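Long-range contacts in putative enoyl-CoA hydratase (Streptomyces coelicolor A3, PDB 3G64), which probably acts as an enoyl-CoA hydratase or isomerase of the crotonase family, working on acyl-CoA thioesters: residues L38-F43 with F74-D79; T29-R34 with V66-G71; P115-L120 with F137-P142; I23-A28 with A61-V66; L131-D136 with Y164-V169. All coordinates share one frame; numbering follows the deposited sequence.

Interaction 1 of 5, residues L38-F43 with F74-D79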
# COMPACT_ATOMS: atom_id res chain seq x y z
N LEU A 38 -9.08 25.84 -18.66
CA LEU A 38 -8.88 24.46 -18.25
C LEU A 38 -9.34 24.28 -16.80
O LEU A 38 -8.71 23.58 -16.02
CB LEU A 38 -7.41 24.07 -18.43
CG LEU A 38 -7.07 23.91 -19.93
CD1 LEU A 38 -5.57 23.93 -20.15
CD2 LEU A 38 -7.69 22.65 -20.51
N ASN A 39 -10.41 24.98 -16.45
CA ASN A 39 -11.04 24.85 -15.15
C ASN A 39 -10.13 25.13 -13.96
O ASN A 39 -10.36 24.61 -12.86
CB ASN A 39 -11.66 23.47 -15.08
CG ASN A 39 -12.59 23.23 -16.26
OD1 ASN A 39 -13.41 24.10 -16.57
ND2 ASN A 39 -12.48 22.06 -16.91
N ALA A 40 -9.11 25.95 -14.18
CA ALA A 40 -8.22 26.35 -13.09
C ALA A 40 -9.03 26.88 -11.89
O ALA A 40 -9.92 27.73 -12.03
CB ALA A 40 -7.20 27.41 -13.56
N LEU A 41 -8.66 26.40 -10.72
CA LEU A 41 -9.37 26.70 -9.49
C LEU A 41 -8.99 28.05 -8.88
O LEU A 41 -7.83 28.46 -8.87
CB LEU A 41 -9.10 25.59 -8.47
CG LEU A 41 -9.51 24.19 -8.88
CD1 LEU A 41 -8.96 23.15 -7.89
CD2 LEU A 41 -11.02 24.15 -8.95
N THR A 42 -10.00 28.73 -8.34
CA THR A 42 -9.80 29.97 -7.62
C THR A 42 -10.10 29.74 -6.13
O THR A 42 -10.63 28.70 -5.75
CB THR A 42 -10.79 30.99 -8.11
OG1 THR A 42 -12.10 30.47 -7.87
CG2 THR A 42 -10.61 31.25 -9.65
N PHE A 43 -9.82 30.74 -5.30
CA PHE A 43 -10.14 30.66 -3.90
C PHE A 43 -11.60 30.34 -3.70
O PHE A 43 -11.95 29.55 -2.84
CB PHE A 43 -9.81 31.99 -3.21
CG PHE A 43 -8.33 32.29 -3.16
CD1 PHE A 43 -7.44 31.32 -2.73
CD2 PHE A 43 -7.84 33.51 -3.57
CE1 PHE A 43 -6.07 31.57 -2.69
CE2 PHE A 43 -6.48 33.78 -3.54
CZ PHE A 43 -5.59 32.80 -3.09
N PHE A 74 -9.78 18.16 -17.75
CA PHE A 74 -10.46 18.07 -16.48
C PHE A 74 -10.17 19.28 -15.59
O PHE A 74 -11.09 20.03 -15.25
CB PHE A 74 -10.09 16.76 -15.77
CG PHE A 74 -10.69 16.62 -14.41
CD1 PHE A 74 -12.05 16.38 -14.26
CD2 PHE A 74 -9.89 16.73 -13.27
CE1 PHE A 74 -12.60 16.22 -12.99
CE2 PHE A 74 -10.44 16.58 -12.00
CZ PHE A 74 -11.79 16.33 -11.86
N CYS A 75 -8.90 19.48 -15.22
CA CYS A 75 -8.54 20.59 -14.32
C CYS A 75 -7.03 20.74 -14.30
O CYS A 75 -6.32 19.78 -13.98
CB CYS A 75 -9.02 20.28 -12.88
SG CYS A 75 -8.70 21.68 -11.68
N SER A 76 -6.54 21.93 -14.62
CA SER A 76 -5.11 22.22 -14.61
C SER A 76 -4.55 22.59 -13.24
O SER A 76 -3.36 22.84 -13.10
CB SER A 76 -4.81 23.36 -15.58
OG SER A 76 -5.50 24.54 -15.14
N GLY A 77 -5.40 22.62 -12.22
CA GLY A 77 -4.95 22.97 -10.89
C GLY A 77 -5.27 24.39 -10.49
O GLY A 77 -6.16 25.04 -11.06
N GLY A 78 -4.53 24.90 -9.50
CA GLY A 78 -4.77 26.24 -9.00
C GLY A 78 -4.37 27.30 -10.03
O GLY A 78 -3.35 27.17 -10.72
N ASP A 79 -5.15 28.36 -10.13
CA ASP A 79 -4.85 29.43 -11.10
C ASP A 79 -3.52 30.12 -10.78
O ASP A 79 -3.29 30.54 -9.63
CB ASP A 79 -5.98 30.45 -11.07
CG ASP A 79 -5.89 31.45 -12.22
OD1 ASP A 79 -5.07 32.41 -12.17
OD2 ASP A 79 -6.67 31.26 -13.17
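Leu-38 to Leu-41 and Phe-74 to Asp-79 form a largely buried loop-to-loop contact of the crotonase fold, joined mainly backbone to backbone, each loop leading from a sheet strand (27-32 and 64-69) into a helix (43-58 and 80-87). In crotonase relatives the loop matching 74-79 supplies one of the two peptide N-H groups of the oxyanion hole, so the contact probably lies beside the acyl-thioester pocket. Leu-41 and Gly-78 form a single bridge: Leu-41 N donates to Gly-77 O at 2.9 Å, and Asp-79 N returns a bond to Leu-41 O at 3.0 Å. Further back, Ser-76 N reaches Leu-38 O at 3.1 Å.

Asn-39 adds a side-chain tie. Its CG sits beside the backbone N (chi1 -54°), which brings ND2 to Phe-74 O at 3.0 Å, approaching from above the carbonyl plane, 50° out of it. The same nitrogen also donates to Glu-70 O, so one amide grips two backbone carbonyls. An alanine in place of Asn-39 would probably leave Phe-74 O and Glu-70 O without this shared donor, and that end of the contact less firmly tied. Leu-41 lays CG against Cys-75 SG at 3.8 Å and also packs on Ala-127 and Leu-131 of helix 127-134. At Asp-79, OD1 accepts from the backbone N of Asp-81 and Glu-82, capping helix 80-87. Ala-40 CB touches Ser-76 OG at 3.7 Å. Within the second loop, Gly-77 N donates to Cys-75 SG at 3.5 Å.

Interaction 2 of 5, residues T29-R34 with V66-G71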
# COMPACT_ATOMS: atom_id res chain seq x y z
N THR A 29 -24.13 16.16 -9.91
CA THR A 29 -23.03 16.40 -10.83
C THR A 29 -22.44 17.77 -10.55
O THR A 29 -23.15 18.78 -10.56
CB THR A 29 -23.48 16.31 -12.30
OG1 THR A 29 -24.14 15.06 -12.52
CG2 THR A 29 -22.27 16.41 -13.23
N VAL A 30 -21.14 17.80 -10.26
CA VAL A 30 -20.45 19.05 -9.99
C VAL A 30 -19.51 19.26 -11.16
O VAL A 30 -18.56 18.49 -11.36
CB VAL A 30 -19.66 19.01 -8.65
CG1 VAL A 30 -18.93 20.34 -8.38
CG2 VAL A 30 -20.61 18.67 -7.47
N THR A 31 -19.80 20.26 -11.98
CA THR A 31 -18.91 20.55 -13.07
C THR A 31 -18.09 21.79 -12.75
O THR A 31 -18.66 22.87 -12.50
CB THR A 31 -19.69 20.76 -14.37
OG1 THR A 31 -20.60 19.67 -14.55
CG2 THR A 31 -18.72 20.86 -15.52
N LEU A 32 -16.77 21.64 -12.75
CA LEU A 32 -15.88 22.78 -12.53
C LEU A 32 -16.15 23.89 -13.55
O LEU A 32 -16.43 23.64 -14.72
CB LEU A 32 -14.43 22.34 -12.61
CG LEU A 32 -14.10 21.27 -11.58
CD1 LEU A 32 -12.69 20.79 -11.79
CD2 LEU A 32 -14.30 21.84 -10.13
N ALA A 33 -16.06 25.13 -13.07
CA ALA A 33 -16.22 26.30 -13.92
C ALA A 33 -14.92 26.70 -14.65
O ALA A 33 -13.80 26.39 -14.19
CB ALA A 33 -16.75 27.47 -13.07
N ARG A 34 -15.08 27.38 -15.79
CA ARG A 34 -13.98 28.03 -16.53
C ARG A 34 -13.22 27.16 -17.52
O ARG A 34 -12.01 27.03 -17.41
CB ARG A 34 -12.97 28.69 -15.59
CG ARG A 34 -13.60 29.67 -14.63
CD ARG A 34 -12.72 29.85 -13.40
NE ARG A 34 -12.16 31.19 -13.32
CZ ARG A 34 -10.87 31.46 -13.09
NH1 ARG A 34 -9.97 30.49 -12.91
NH2 ARG A 34 -10.49 32.74 -13.02
N VAL A 66 -20.68 12.95 -9.16
CA VAL A 66 -19.73 13.00 -10.27
C VAL A 66 -19.05 14.36 -10.26
O VAL A 66 -19.71 15.41 -10.18
CB VAL A 66 -20.43 12.81 -11.63
CG1 VAL A 66 -19.42 12.96 -12.78
CG2 VAL A 66 -21.14 11.45 -11.69
N LEU A 67 -17.73 14.33 -10.33
CA LEU A 67 -16.94 15.55 -10.44
C LEU A 67 -16.42 15.62 -11.89
O LEU A 67 -15.73 14.73 -12.36
CB LEU A 67 -15.79 15.52 -9.42
CG LEU A 67 -14.79 16.69 -9.33
CD1 LEU A 67 -15.50 18.02 -9.15
CD2 LEU A 67 -13.76 16.48 -8.17
N ALA A 68 -16.75 16.69 -12.59
CA ALA A 68 -16.43 16.79 -14.02
C ALA A 68 -15.85 18.16 -14.37
O ALA A 68 -15.94 19.10 -13.58
CB ALA A 68 -17.65 16.52 -14.84
N GLY A 69 -15.25 18.26 -15.56
CA GLY A 69 -14.73 19.51 -16.10
C GLY A 69 -15.06 19.62 -17.60
O GLY A 69 -14.92 18.64 -18.33
N GLU A 70 -15.50 20.78 -18.05
CA GLU A 70 -15.75 20.95 -19.49
C GLU A 70 -14.55 21.55 -20.22
O GLU A 70 -13.62 22.06 -19.57
CB GLU A 70 -17.02 21.77 -19.75
CG GLU A 70 -18.27 20.93 -19.61
CD GLU A 70 -19.55 21.75 -19.57
OE1 GLU A 70 -19.47 23.00 -19.64
OE2 GLU A 70 -20.63 21.13 -19.46
N GLY A 71 -14.56 21.49 -21.55
CA GLY A 71 -13.48 22.03 -22.35
C GLY A 71 -12.43 20.99 -22.70
O GLY A 71 -12.73 19.81 -22.80
O HOH W 1 -15.84 23.19 -17.12
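Val-30, Leu-32 and Leu-67 meet on one face of two parallel strands, while Thr-29, Thr-31, Val-66 and Ala-68 line the other. On the leucine face Leu-67 does the reaching: CG is anti to the backbone N (chi1 180°), and CD1 swings over toward the first strand. There CD1 comes within 4.1 Å of Leu-32 CD2, the two side chains crossing at a slant, and within 4.2 Å of Val-30 CG1. Leu-32 CG, beside its own backbone N, lies 3.5 Å from Ala-68 O of the other strand.

On the threonine face Thr-31 holds CG2 anti to its backbone N, which brings this methyl to 3.8 Å from Ala-68 O and 4.1 Å from Glu-70 CG. Its OG1 is 4.3 Å from Ala-68 CB.

Between the two faces the strands run 25° apart, joined by Val-30 N to Val-66 O, Ala-68 N to Val-30 O and Leu-32 N to Ala-68 O, all at 2.8 Å. Beyond Leu-32 they part, and a water sits between Leu-32 O and Glu-70 N, modelled too close to both for its bonds to be trusted. Helix 43-58 connects the pair as a beta-alpha-beta unit. Strand 19-24 flanks 27-32, strand 116-120 flanks 64-69, and helix 205-217 packs on Val-66 and Ala-68.

Interaction 3 of 5, residues P115-L120 with F137-P142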
# COMPACT_ATOMS: atom_id res chain seq x y z
N PRO A 115 -20.33 7.73 -2.73
CA PRO A 115 -19.21 7.59 -3.66
C PRO A 115 -19.05 8.83 -4.53
O PRO A 115 -20.03 9.45 -4.99
CB PRO A 115 -19.61 6.39 -4.55
CG PRO A 115 -20.99 6.00 -4.15
CD PRO A 115 -21.46 6.83 -3.01
N VAL A 116 -17.79 9.18 -4.77
CA VAL A 116 -17.46 10.29 -5.63
C VAL A 116 -16.74 9.73 -6.84
O VAL A 116 -15.83 8.89 -6.70
CB VAL A 116 -16.57 11.30 -4.87
CG1 VAL A 116 -16.02 12.38 -5.82
CG2 VAL A 116 -17.37 11.92 -3.72
N ILE A 117 -17.15 10.16 -8.03
CA ILE A 117 -16.59 9.66 -9.28
C ILE A 117 -15.99 10.83 -10.07
O ILE A 117 -16.67 11.82 -10.34
CB ILE A 117 -17.72 9.00 -10.11
CG1 ILE A 117 -18.35 7.86 -9.30
CG2 ILE A 117 -17.23 8.58 -11.51
CD1 ILE A 117 -19.82 7.73 -9.53
N ALA A 118 -14.71 10.73 -10.43
CA ALA A 118 -14.09 11.76 -11.28
C ALA A 118 -14.13 11.35 -12.74
O ALA A 118 -13.67 10.26 -13.11
CB ALA A 118 -12.65 12.05 -10.84
N ALA A 119 -14.73 12.21 -13.57
CA ALA A 119 -14.86 11.95 -15.00
C ALA A 119 -13.68 12.62 -15.69
O ALA A 119 -13.67 13.85 -15.84
CB ALA A 119 -16.20 12.54 -15.53
N LEU A 120 -12.67 11.84 -16.07
CA LEU A 120 -11.39 12.42 -16.48
C LEU A 120 -11.13 12.38 -17.98
O LEU A 120 -11.45 11.40 -18.65
CB LEU A 120 -10.23 11.70 -15.79
CG LEU A 120 -10.23 11.63 -14.24
CD1 LEU A 120 -9.04 10.81 -13.81
CD2 LEU A 120 -10.15 13.03 -13.68
N PHE A 137 -13.76 6.72 -7.44
CA PHE A 137 -13.61 6.15 -8.78
C PHE A 137 -13.03 7.19 -9.73
O PHE A 137 -13.42 8.36 -9.68
CB PHE A 137 -14.95 5.64 -9.36
CG PHE A 137 -15.60 4.53 -8.56
CD1 PHE A 137 -15.43 3.20 -8.92
CD2 PHE A 137 -16.39 4.83 -7.46
CE1 PHE A 137 -16.03 2.18 -8.19
CE2 PHE A 137 -17.00 3.81 -6.71
CZ PHE A 137 -16.82 2.49 -7.07
N ARG A 138 -12.10 6.75 -10.59
CA ARG A 138 -11.59 7.56 -11.70
C ARG A 138 -11.97 6.89 -13.03
O ARG A 138 -11.44 5.84 -13.41
CB ARG A 138 -10.08 7.77 -11.60
CG ARG A 138 -9.64 8.79 -10.49
CD ARG A 138 -8.21 8.52 -9.96
NE ARG A 138 -8.19 7.22 -9.31
CZ ARG A 138 -8.73 6.97 -8.11
NH1 ARG A 138 -8.71 5.74 -7.62
NH2 ARG A 138 -9.28 7.95 -7.39
N VAL A 139 -12.92 7.50 -13.73
CA VAL A 139 -13.39 7.03 -15.04
C VAL A 139 -12.75 7.92 -16.09
O VAL A 139 -13.05 9.11 -16.18
CB VAL A 139 -14.92 7.07 -15.08
CG1 VAL A 139 -15.45 6.74 -16.46
CG2 VAL A 139 -15.50 6.12 -14.00
N ALA A 140 -11.84 7.36 -16.88
CA ALA A 140 -10.90 8.14 -17.66
C ALA A 140 -10.92 7.73 -19.11
O ALA A 140 -10.95 6.53 -19.41
CB ALA A 140 -9.49 7.93 -17.11
N ASP A 141 -10.87 8.71 -20.01
CA ASP A 141 -10.69 8.41 -21.44
C ASP A 141 -9.20 8.41 -21.77
O ASP A 141 -8.39 8.77 -20.91
CB ASP A 141 -11.60 9.26 -22.37
CG ASP A 141 -10.94 10.55 -22.87
OD1 ASP A 141 -11.66 11.33 -23.56
OD2 ASP A 141 -9.75 10.80 -22.60
N PRO A 142 -8.83 7.93 -22.96
CA PRO A 142 -7.42 7.72 -23.31
C PRO A 142 -6.61 8.98 -23.40
O PRO A 142 -5.38 8.86 -23.45
CB PRO A 142 -7.50 7.08 -24.72
CG PRO A 142 -8.82 6.39 -24.75
CD PRO A 142 -9.75 7.27 -23.92
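The Phe-137 ring meets Pro-115 and Val-116 at its edge: Pro-115 CB lies 4.3 Å from CE2, near the ring plane, and Val-116 O also sits at the rim. Ile-117 comes in at a slant, with CG1 4.1 Å from CD2. Leu-212 of helix 205-217 and Leu-181 of the second subunit pack on the same phenylalanine, which is thereby enclosed between the sheet, a helix and the trimer interface.

On the sheet face that carries Phe-137, Ile-117 CG2 and Val-139 CG2 lie side by side at 3.9 Å. On the opposite face of the sheet Leu-120 runs alongside the stem of Arg-138, CD1 being 3.9 Å from both CB and CG. The arginine chain then bends at chi3 (-64°) and carries its guanidinium away from Leu-120. There NE donates to Leu-195 O, while NH2 donates to Ala-132 O and Ala-135 O, so the buried charge is held by backbone carbonyls.

Five backbone bonds alternate between the strands, from Phe-137 N on Val-116 O at 3.1 Å, through Leu-120 N on Val-139 O at 2.8 Å, to Asp-141 N on Leu-120 O. Beyond the last of them, Asp-141 OD2 is hydrogen-bonded to Ser-143 OG and OD1 to Gly-203 N; OD1 also binds a glycerol, probably from the crystallisation liquor. Strands 116-120 and 137-140, with helix 127-134 between them in the chain, are neighbouring parallel strands in the main sheet of the crotonase fold.

Interaction 4 of 5, residues I23-A28 with A61-V66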
# COMPACT_ATOMS: atom_id res chain seq x y z
N ILE A 23 -28.50 18.21 -9.43
CA ILE A 23 -28.90 16.97 -8.77
C ILE A 23 -30.13 16.37 -9.46
O ILE A 23 -31.16 17.03 -9.59
CB ILE A 23 -29.22 17.17 -7.28
CG1 ILE A 23 -28.04 17.82 -6.55
CG2 ILE A 23 -29.53 15.85 -6.59
CD1 ILE A 23 -28.22 17.85 -5.04
N THR A 24 -30.00 15.13 -9.91
CA THR A 24 -31.11 14.41 -10.52
C THR A 24 -31.23 13.01 -9.94
O THR A 24 -30.32 12.19 -10.11
CB THR A 24 -30.92 14.27 -12.05
OG1 THR A 24 -30.92 15.56 -12.64
CG2 THR A 24 -32.05 13.44 -12.64
N ASP A 25 -32.35 12.75 -9.27
CA ASP A 25 -32.65 11.40 -8.78
C ASP A 25 -31.50 10.88 -7.92
O ASP A 25 -31.03 9.75 -8.10
CB ASP A 25 -32.89 10.46 -9.96
CG ASP A 25 -33.68 9.20 -9.57
OD1 ASP A 25 -34.14 9.09 -8.40
OD2 ASP A 25 -33.85 8.32 -10.45
N GLY A 26 -31.03 11.72 -7.00
CA GLY A 26 -30.01 11.30 -6.05
C GLY A 26 -28.57 11.30 -6.55
O GLY A 26 -27.67 10.89 -5.81
N VAL A 27 -28.34 11.72 -7.79
CA VAL A 27 -26.99 11.87 -8.30
C VAL A 27 -26.65 13.35 -8.44
O VAL A 27 -27.34 14.08 -9.15
CB VAL A 27 -26.81 11.20 -9.66
CG1 VAL A 27 -25.42 11.48 -10.21
CG2 VAL A 27 -27.00 9.72 -9.54
N ALA A 28 -25.62 13.81 -7.73
CA ALA A 28 -25.13 15.17 -7.93
C ALA A 28 -24.06 15.19 -9.00
O ALA A 28 -23.17 14.33 -9.01
CB ALA A 28 -24.58 15.71 -6.62
N ALA A 61 -27.79 13.98 1.15
CA ALA A 61 -28.67 14.49 0.12
C ALA A 61 -28.71 13.57 -1.11
O ALA A 61 -29.77 13.27 -1.65
CB ALA A 61 -28.20 15.91 -0.26
N VAL A 62 -27.53 13.10 -1.51
CA VAL A 62 -27.36 12.37 -2.73
C VAL A 62 -26.78 11.00 -2.42
O VAL A 62 -26.33 10.75 -1.30
CB VAL A 62 -26.45 13.16 -3.70
CG1 VAL A 62 -26.95 14.61 -3.82
CG2 VAL A 62 -25.00 13.15 -3.22
N ARG A 63 -26.82 10.12 -3.41
CA ARG A 63 -26.32 8.77 -3.27
C ARG A 63 -25.09 8.55 -4.13
O ARG A 63 -24.49 7.49 -4.08
CB ARG A 63 -27.42 7.74 -3.63
CG ARG A 63 -28.68 7.87 -2.77
CD ARG A 63 -29.73 6.74 -2.98
NE ARG A 63 -30.22 6.57 -4.35
CZ ARG A 63 -31.14 7.34 -4.95
NH1 ARG A 63 -31.69 8.36 -4.32
NH2 ARG A 63 -31.50 7.07 -6.20
N ALA A 64 -24.71 9.57 -4.91
CA ALA A 64 -23.48 9.52 -5.71
C ALA A 64 -23.17 10.91 -6.21
O ALA A 64 -24.07 11.73 -6.43
CB ALA A 64 -23.62 8.57 -6.91
N LEU A 65 -21.89 11.18 -6.42
CA LEU A 65 -21.49 12.47 -6.96
C LEU A 65 -20.44 12.29 -8.04
O LEU A 65 -19.44 11.56 -7.88
CB LEU A 65 -21.00 13.39 -5.82
CG LEU A 65 -20.57 14.81 -6.22
CD1 LEU A 65 -20.74 15.78 -5.05
CD2 LEU A 65 -19.14 14.83 -6.73
N VAL A 66 -20.68 12.95 -9.16
CA VAL A 66 -19.73 13.00 -10.27
C VAL A 66 -19.05 14.36 -10.26
O VAL A 66 -19.71 15.41 -10.18
CB VAL A 66 -20.43 12.81 -11.63
CG1 VAL A 66 -19.42 12.96 -12.78
CG2 VAL A 66 -21.14 11.45 -11.69
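Gly-26 O is gripped by two successive N-H groups: Arg-63 N at 2.7 Å, in the carbonyl plane and nearly straight (174°), and Ala-64 N, a weak bond at 3.4 Å. Val-62 presses its CB against the same oxygen. Gly-26 belongs to a type I' turn from Thr-24 to Val-27, the tip of the hairpin between strands 19-24 and 27-32; a CB there would run into Arg-63 NH1.

The Arg-63 chain bends back at chi3 (-57°), bringing its guanidinium beside the turn. NH2 forms a long salt bridge with Asp-25 OD1 at 4.0 Å, the oxygen lying at the guanidinium edge with the two planes 76° apart, while NE donates to Ala-217 O. An alanine in place of Arg-63 would probably remove the long salt bridge to Asp-25 and leave Ala-217 O without the donor NE.

Val-62 CG1 fills the apolar corner, 3.7 Å from Ile-23 CD1 and 3.8 Å from Ala-28 CB. Parallel pairing then takes over, with Ala-28 N on Ala-64 O at 2.9 Å and Val-66 N on Ala-28 O. Helix 205-217 packs on Val-27, helix 43-58 on Leu-65, and strand 116-120 continues the sheet beyond 64-69.

Interaction 5 of 5, residues L131-D136 with Y164-V169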
# COMPACT_ATOMS: atom_id res chain seq x y z
N LEU A 131 -7.57 16.03 -6.57
CA LEU A 131 -9.01 15.84 -6.50
C LEU A 131 -9.40 14.52 -7.18
O LEU A 131 -10.20 13.75 -6.65
CB LEU A 131 -9.73 17.00 -7.19
CG LEU A 131 -9.68 18.30 -6.37
CD1 LEU A 131 -10.39 19.42 -7.14
CD2 LEU A 131 -10.30 18.08 -4.97
N ALA A 132 -8.81 14.24 -8.33
CA ALA A 132 -9.05 12.96 -9.00
C ALA A 132 -8.62 11.80 -8.09
O ALA A 132 -9.34 10.82 -7.92
CB ALA A 132 -8.30 12.91 -10.34
N LEU A 133 -7.44 11.91 -7.51
CA LEU A 133 -6.90 10.85 -6.67
C LEU A 133 -7.78 10.60 -5.42
O LEU A 133 -7.88 9.48 -4.93
CB LEU A 133 -5.47 11.25 -6.24
CG LEU A 133 -4.60 10.29 -5.43
CD1 LEU A 133 -4.34 9.02 -6.25
CD2 LEU A 133 -3.30 11.00 -5.05
N ALA A 134 -8.45 11.64 -4.92
CA ALA A 134 -9.26 11.50 -3.72
C ALA A 134 -10.61 10.82 -3.99
O ALA A 134 -11.21 10.21 -3.10
CB ALA A 134 -9.48 12.86 -3.05
N ALA A 135 -11.07 10.93 -5.22
CA ALA A 135 -12.34 10.31 -5.63
C ALA A 135 -12.30 8.81 -5.39
O ALA A 135 -11.22 8.18 -5.37
CB ALA A 135 -12.61 10.61 -7.16
N ASP A 136 -13.47 8.23 -5.17
CA ASP A 136 -13.54 6.79 -5.02
C ASP A 136 -13.29 6.09 -6.35
O ASP A 136 -12.67 5.00 -6.38
CB ASP A 136 -14.90 6.43 -4.42
CG ASP A 136 -15.13 7.16 -3.10
OD1 ASP A 136 -14.46 6.78 -2.11
OD2 ASP A 136 -15.92 8.13 -3.06
N TYR A 164 -0.02 11.45 1.17
CA TYR A 164 -0.72 10.40 1.93
C TYR A 164 -1.43 9.45 0.96
O TYR A 164 -1.28 8.21 1.01
CB TYR A 164 -1.73 11.03 2.89
CG TYR A 164 -2.65 10.05 3.58
CD1 TYR A 164 -2.30 9.45 4.80
CD2 TYR A 164 -3.90 9.74 3.03
CE1 TYR A 164 -3.16 8.54 5.44
CE2 TYR A 164 -4.77 8.82 3.65
CZ TYR A 164 -4.40 8.23 4.85
OH TYR A 164 -5.29 7.34 5.45
N LEU A 165 -2.23 10.02 0.05
CA LEU A 165 -3.03 9.16 -0.82
C LEU A 165 -2.20 8.42 -1.87
O LEU A 165 -2.41 7.24 -2.11
CB LEU A 165 -4.10 9.97 -1.52
CG LEU A 165 -5.22 10.49 -0.62
CD1 LEU A 165 -6.05 11.53 -1.41
CD2 LEU A 165 -6.10 9.33 -0.10
N LEU A 166 -1.25 9.11 -2.49
CA LEU A 166 -0.65 8.50 -3.69
C LEU A 166 0.04 7.17 -3.39
O LEU A 166 -0.20 6.19 -4.09
CB LEU A 166 0.25 9.48 -4.46
CG LEU A 166 0.67 9.02 -5.88
CD1 LEU A 166 -0.51 8.74 -6.86
CD2 LEU A 166 1.63 10.06 -6.47
N PRO A 167 0.88 7.11 -2.35
CA PRO A 167 1.50 5.80 -2.12
C PRO A 167 0.49 4.73 -1.76
O PRO A 167 0.80 3.54 -1.94
CB PRO A 167 2.40 6.00 -0.88
CG PRO A 167 2.31 7.42 -0.53
CD PRO A 167 1.43 8.17 -1.49
N ARG A 168 -0.67 5.12 -1.21
CA ARG A 168 -1.67 4.12 -0.84
C ARG A 168 -2.46 3.62 -2.07
O ARG A 168 -3.13 2.58 -2.01
CB ARG A 168 -2.63 4.66 0.23
CG ARG A 168 -1.93 4.72 1.60
CD ARG A 168 -2.64 5.64 2.56
NE ARG A 168 -2.05 5.55 3.90
CZ ARG A 168 -0.99 6.25 4.33
NH1 ARG A 168 -0.36 7.09 3.50
NH2 ARG A 168 -0.56 6.12 5.60
N VAL A 169 -2.34 4.35 -3.18
CA VAL A 169 -3.00 3.93 -4.42
C VAL A 169 -2.03 3.18 -5.32
O VAL A 169 -2.36 2.13 -5.85
CB VAL A 169 -3.64 5.14 -5.16
CG1 VAL A 169 -4.21 4.73 -6.53
CG2 VAL A 169 -4.75 5.75 -4.29
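Leu-133 is wedged tightly among Leu-165, Leu-166 and Val-169, whereas its neighbour Ala-134 makes a lighter contact. CG of Leu-133 is anti to the backbone N (chi1 -176°), which carries the branch toward helix 162-170. CD2 presses on Leu-165 CB at 3.8 Å and on the backbone N of Leu-166, while CD1 is 3.8 Å from Val-169 CG2 and 3.9 Å from Leu-166 CD1. Leu-133 slides past Leu-165 and Val-169 but crosses Leu-166 at about a right angle.

The contact joins helix 127-134 of the crotonase core to helix 162-170, which also meets both other subunits of the trimer: Pro-167 packs on the third, Val-169 on the second. That helix is kinked at Pro-167, whose nitrogen has no proton to give to the turn before.

On the looser flank, Leu-165 CD1 lies 4.0 Å from Ala-134 CB, and Val-106 of helix 92-111 closes in on both residues. The backbones stay well apart even so, the nearest CA atoms, of Leu-133 and Leu-165, being 7.2 Å from each other. Away from Leu-133, Arg-168 lays its guanidinium over Tyr-164 CE1 and donates NH1 to Tyr-164 O at 2.9 Å; its NH2 bonds Glu-234 O of the third subunit.

How the interactions relate
From the N terminus, interactions 4, 2 and 1 come first and all cross one another: 23-28, 29-34 and 38-43 open in turn before 61-66, 66-71 and 74-79 close the loops in the same order. Interactions 4 and 2 share Val-66 and zip strand 27-32 to 64-69; interaction 1 carries the pairing into the loops beyond, linked to interaction 2 through Asn-39 and Glu-70. Interactions 3 and 5 follow in series and cross each other. Interaction 3 extends the sheet, since Leu-65 and Leu-67 bond to strand 116-120. Interaction 5 ties helix 127-134 to helix 162-170, and Asp-136 OD2 joins it to Val-116 N.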